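Local coordinates for PilO protein (Pseudomonas aeruginosa, PDB 5UVR) that pairs with PilN in the inner-membrane PilM/PilN/PilO/PilP complex that is essential for assembling type IV pili, and so supports twitching motility and adhesion, at residues Ser15-Leu25 with Pro37-Asp48. Numbering follows the deposited sequence.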
loop_
_atom_site.group_PDB
_atom_site.type_symbol
_atom_site.label_atom_id
_atom_site.label_comp_id
_atom_site.label_asym_id
_atom_site.label_seq_id
_atom_site.Cartn_x
_atom_site.Cartn_y
_atom_site.Cartn_z
ATOM N N SER A 15 -9.606 1.143 -8.447
ATOM C CA SER A 15 -10.645 0.738 -9.387
ATOM C C SER A 15 -10.127 -0.348 -10.321
ATOM O O SER A 15 -8.975 -0.317 -10.763
ATOM C CB SER A 15 -11.126 1.944 -10.197
ATOM O OG SER A 15 -11.361 3.055 -9.346
ATOM N N GLY A 16 -10.989 -1.320 -10.613
ATOM C CA GLY A 16 -10.623 -2.465 -11.419
ATOM C C GLY A 16 -9.850 -3.541 -10.693
ATOM O O GLY A 16 -9.624 -4.613 -11.270
ATOM N N LEU A 17 -9.450 -3.302 -9.450
ATOM C CA LEU A 17 -8.601 -4.226 -8.720
ATOM C C LEU A 17 -9.407 -5.092 -7.769
ATOM O O LEU A 17 -10.416 -4.664 -7.207
ATOM C CB LEU A 17 -7.537 -3.473 -7.921
ATOM C CG LEU A 17 -6.588 -2.648 -8.772
ATOM C CD1 LEU A 17 -5.576 -1.962 -7.861
ATOM C CD2 LEU A 17 -5.899 -3.540 -9.773
ATOM N N GLU A 18 -8.920 -6.312 -7.577
ATOM C CA GLU A 18 -9.482 -7.269 -6.632
ATOM C C GLU A 18 -8.514 -7.363 -5.461
ATOM O O GLU A 18 -7.464 -8.005 -5.563
ATOM C CB GLU A 18 -9.686 -8.629 -7.292
ATOM C CG GLU A 18 -10.527 -8.597 -8.566
ATOM C CD GLU A 18 -12.016 -8.468 -8.287
ATOM O OE1 GLU A 18 -12.416 -8.570 -7.106
ATOM O OE2 GLU A 18 -12.787 -8.269 -9.249
ATOM N N PHE A 19 -8.857 -6.721 -4.349
ATOM C CA PHE A 19 -8.047 -6.881 -3.150
ATOM C C PHE A 19 -8.148 -8.310 -2.649
ATOM O O PHE A 19 -9.235 -8.900 -2.625
ATOM C CB PHE A 19 -8.482 -5.896 -2.074
ATOM C CG PHE A 19 -8.035 -4.497 -2.349
ATOM C CD1 PHE A 19 -6.770 -4.077 -1.963
ATOM C CD2 PHE A 19 -8.853 -3.616 -3.030
ATOM C CE1 PHE A 19 -6.344 -2.792 -2.227
ATOM C CE2 PHE A 19 -8.432 -2.321 -3.298
ATOM C CZ PHE A 19 -7.171 -1.912 -2.893
ATOM N N GLU A 20 -6.999 -8.887 -2.320
ATOM C CA GLU A 20 -6.942 -10.196 -1.695
ATOM C C GLU A 20 -6.655 -10.093 -0.210
ATOM O O GLU A 20 -7.296 -10.774 0.587
ATOM C CB GLU A 20 -5.876 -11.078 -2.352
ATOM C CG GLU A 20 -6.196 -11.551 -3.746
ATOM C CD GLU A 20 -5.201 -12.587 -4.236
ATOM O OE1 GLU A 20 -4.044 -12.565 -3.750
ATOM O OE2 GLU A 20 -5.575 -13.417 -5.091
ATOM N N GLU A 21 -5.723 -9.228 0.190
ATOM C CA GLU A 21 -5.380 -9.140 1.599
ATOM C C GLU A 21 -4.942 -7.728 1.938
ATOM O O GLU A 21 -4.160 -7.122 1.202
ATOM C CB GLU A 21 -4.277 -10.140 1.948
ATOM C CG GLU A 21 -3.890 -10.143 3.411
ATOM C CD GLU A 21 -3.488 -11.525 3.883
ATOM O OE1 GLU A 21 -3.945 -12.515 3.266
ATOM O OE2 GLU A 21 -2.717 -11.621 4.861
ATOM N N ILE A 22 -5.454 -7.210 3.050
ATOM C CA ILE A 22 -4.998 -5.954 3.626
ATOM C C ILE A 22 -4.648 -6.250 5.075
ATOM O O ILE A 22 -5.501 -6.708 5.838
ATOM C CB ILE A 22 -6.060 -4.846 3.549
ATOM C CG1 ILE A 22 -6.518 -4.633 2.104
ATOM C CG2 ILE A 22 -5.506 -3.551 4.137
ATOM C CD1 ILE A 22 -7.634 -3.623 1.958
ATOM N N LYS A 23 -3.401 -6.011 5.451
ATOM C CA LYS A 23 -2.944 -6.334 6.799
ATOM C C LYS A 23 -2.263 -5.110 7.376
ATOM O O LYS A 23 -1.220 -4.684 6.870
ATOM C CB LYS A 23 -2.002 -7.538 6.778
ATOM C CG LYS A 23 -1.706 -8.119 8.140
ATOM C CD LYS A 23 -0.752 -9.295 8.030
ATOM C CE LYS A 23 -0.377 -9.832 9.402
ATOM N NZ LYS A 23 0.776 -10.770 9.321
ATOM N N LEU A 24 -2.859 -4.539 8.422
ATOM C CA LEU A 24 -2.282 -3.404 9.123
ATOM C C LEU A 24 -1.357 -3.951 10.197
ATOM O O LEU A 24 -1.807 -4.660 11.104
ATOM C CB LEU A 24 -3.371 -2.521 9.734
ATOM C CG LEU A 24 -4.288 -1.726 8.793
ATOM C CD1 LEU A 24 -5.364 -2.590 8.148
ATOM C CD2 LEU A 24 -4.911 -0.558 9.546
ATOM N N LEU A 25 -0.068 -3.633 10.089
ATOM C CA LEU A 25 0.931 -4.188 10.981
ATOM C C LEU A 25 1.120 -3.284 12.194
ATOM O O LEU A 25 0.736 -2.113 12.180
ATOM C CB LEU A 25 2.248 -4.372 10.231
ATOM C CG LEU A 25 2.130 -5.228 8.967
ATOM C CD1 LEU A 25 3.503 -5.458 8.370
ATOM C CD2 LEU A 25 1.447 -6.549 9.279
ATOM N N PRO A 37 2.894 0.554 9.122
ATOM C CA PRO A 37 2.951 -0.218 7.874
ATOM C C PRO A 37 1.649 -0.931 7.552
ATOM O O PRO A 37 0.936 -1.408 8.431
ATOM C CB PRO A 37 4.051 -1.253 8.156
ATOM C CG PRO A 37 4.451 -1.061 9.620
ATOM C CD PRO A 37 3.400 -0.225 10.258
ATOM N N ILE A 38 1.357 -1.017 6.254
ATOM C CA ILE A 38 0.208 -1.775 5.763
ATOM C C ILE A 38 0.673 -2.655 4.611
ATOM O O ILE A 38 1.225 -2.152 3.625
ATOM C CB ILE A 38 -0.946 -0.869 5.298
ATOM C CG1 ILE A 38 -1.381 0.094 6.406
ATOM C CG2 ILE A 38 -2.143 -1.733 4.846
ATOM C CD1 ILE A 38 -2.544 1.005 6.002
ATOM N N GLN A 39 0.423 -3.959 4.722
ATOM C CA GLN A 39 0.798 -4.928 3.702
ATOM C C GLN A 39 -0.422 -5.217 2.840
ATOM O O GLN A 39 -1.505 -5.488 3.367
ATOM C CB GLN A 39 1.320 -6.208 4.358
ATOM C CG GLN A 39 1.647 -7.329 3.407
ATOM C CD GLN A 39 2.878 -7.042 2.574
ATOM O OE1 GLN A 39 3.931 -6.688 3.105
ATOM N NE2 GLN A 39 2.754 -7.199 1.257
ATOM N N ILE A 40 -0.279 -5.118 1.521
ATOM C CA ILE A 40 -1.438 -5.327 0.662
ATOM C C ILE A 40 -1.095 -6.260 -0.491
ATOM O O ILE A 40 0.004 -6.211 -1.058
ATOM C CB ILE A 40 -2.036 -4.003 0.136
ATOM C CG1 ILE A 40 -1.310 -3.507 -1.101
ATOM C CG2 ILE A 40 -2.066 -2.932 1.210
ATOM C CD1 ILE A 40 -1.982 -2.320 -1.737
ATOM N N SER A 41 -2.047 -7.133 -0.818
ATOM C CA SER A 41 -1.984 -7.995 -1.987
ATOM C C SER A 41 -3.204 -7.697 -2.837
ATOM O O SER A 41 -4.328 -7.675 -2.327
ATOM C CB SER A 41 -1.969 -9.475 -1.604
ATOM O OG SER A 41 -0.717 -9.850 -1.057
ATOM N N VAL A 42 -2.997 -7.454 -4.123
ATOM C CA VAL A 42 -4.102 -7.033 -4.969
ATOM C C VAL A 42 -3.888 -7.600 -6.366
ATOM O O VAL A 42 -2.749 -7.810 -6.797
ATOM C CB VAL A 42 -4.228 -5.496 -4.936
ATOM C CG1 VAL A 42 -2.932 -4.844 -5.401
ATOM C CG2 VAL A 42 -5.405 -5.025 -5.737
ATOM N N VAL A 43 -4.990 -7.898 -7.053
ATOM C CA VAL A 43 -4.973 -8.560 -8.356
ATOM C C VAL A 43 -5.626 -7.660 -9.395
ATOM O O VAL A 43 -6.695 -7.088 -9.150
ATOM C CB VAL A 43 -5.683 -9.926 -8.297
ATOM C CG1 VAL A 43 -5.892 -10.482 -9.703
ATOM C CG2 VAL A 43 -4.886 -10.902 -7.465
ATOM N N GLY A 44 -4.996 -7.551 -10.564
ATOM C CA GLY A 44 -5.550 -6.744 -11.638
ATOM C C GLY A 44 -4.623 -6.766 -12.839
ATOM O O GLY A 44 -3.584 -7.430 -12.837
ATOM N N GLY A 45 -5.023 -6.028 -13.873
ATOM C CA GLY A 45 -4.156 -5.822 -15.016
ATOM C C GLY A 45 -3.082 -4.785 -14.734
ATOM O O GLY A 45 -3.152 -4.006 -13.773
ATOM N N TYR A 46 -2.063 -4.764 -15.594
ATOM C CA TYR A 46 -0.975 -3.794 -15.420
ATOM C C TYR A 46 -1.487 -2.365 -15.319
ATOM O O TYR A 46 -1.015 -1.586 -14.478
ATOM C CB TYR A 46 0.012 -3.881 -16.584
ATOM C CG TYR A 46 0.880 -5.107 -16.593
ATOM C CD1 TYR A 46 1.945 -5.237 -15.709
ATOM C CD2 TYR A 46 0.659 -6.123 -17.513
ATOM C CE1 TYR A 46 2.744 -6.372 -15.730
ATOM C CE2 TYR A 46 1.449 -7.244 -17.539
ATOM C CZ TYR A 46 2.487 -7.364 -16.655
ATOM O OH TYR A 46 3.266 -8.495 -16.692
ATOM N N HIS A 47 -2.425 -1.996 -16.190
ATOM C CA HIS A 47 -2.919 -0.628 -16.239
ATOM C C HIS A 47 -3.584 -0.237 -14.924
ATOM O O HIS A 47 -3.272 0.801 -14.338
ATOM C CB HIS A 47 -3.904 -0.485 -17.395
ATOM C CG HIS A 47 -4.223 0.931 -17.751
ATOM N ND1 HIS A 47 -4.996 1.259 -18.843
ATOM C CD2 HIS A 47 -3.850 2.106 -17.188
ATOM C CE1 HIS A 47 -5.102 2.573 -18.926
ATOM N NE2 HIS A 47 -4.414 3.110 -17.933
ATOM N N ASP A 48 -4.528 -1.053 -14.456
ATOM C CA ASP A 48 -5.207 -0.716 -13.208
ATOM C C ASP A 48 -4.259 -0.751 -12.012
ATOM O O ASP A 48 -4.403 0.048 -11.077
ATOM C CB ASP A 48 -6.384 -1.670 -13.010
ATOM C CG ASP A 48 -7.478 -1.456 -14.029
ATOM O OD1 ASP A 48 -7.825 -0.288 -14.325
ATOM O OD2 ASP A 48 -7.994 -2.459 -14.550
HETATM O O HOH W 1 -6.596 1.220 -10.175
HETATM O O HOH W 2 -7.525 -4.815 -13.408
#
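Val42 packs against Leu17 and Phe19 where two antiparallel strands, 18-24 and 38-44, run side by side with an angle of 156° between their directions. The chi1 of 58° sets CG1 between N and the carbonyl carbon and CG2 anti to N, and CG2 does the touching. That methyl lies over one face of the Phe19 ring, 4.2 Å from the ring centroid and displaced toward the rim, a CH-pi contact. The same methyl also presses on Leu17 CB at 3.4 Å, tighter than ordinary carbon contact. Leu49 of helix 46-57 touches both Leu17 and Val42, which places this packing between sheet and helix.

The apolar packing continues along the same face: Ile22 and Ile38 lie alongside each other with CG2 methyls 3.9 Å apart, and helix 4-10 adds Leu5 against Ile22 and Leu4 against Ile38. The face bearing Glu18, Glu21 and Lys23 is looser, since these side chains lead away from the partner strand. Glu20 is drawn across instead; its OE2 comes 3.5 Å from Val43 CG2, while OE1 forms a salt bridge with Arg82. Where the loop before strand 18-24 meets the start of helix 46-57, one water donates to Gly16 O and Asp48 OD2 and accepts from Gly45 N.

The register slips by one at Ser41, whose O receives Glu20 N at 2.9 Å and, more distantly, Glu21 N at 3.3 Å, both from one face of its carbonyl plane. This is a classic beta bulge within the antiparallel sheet of the modified ferredoxin fold that makes up the core region of PilO.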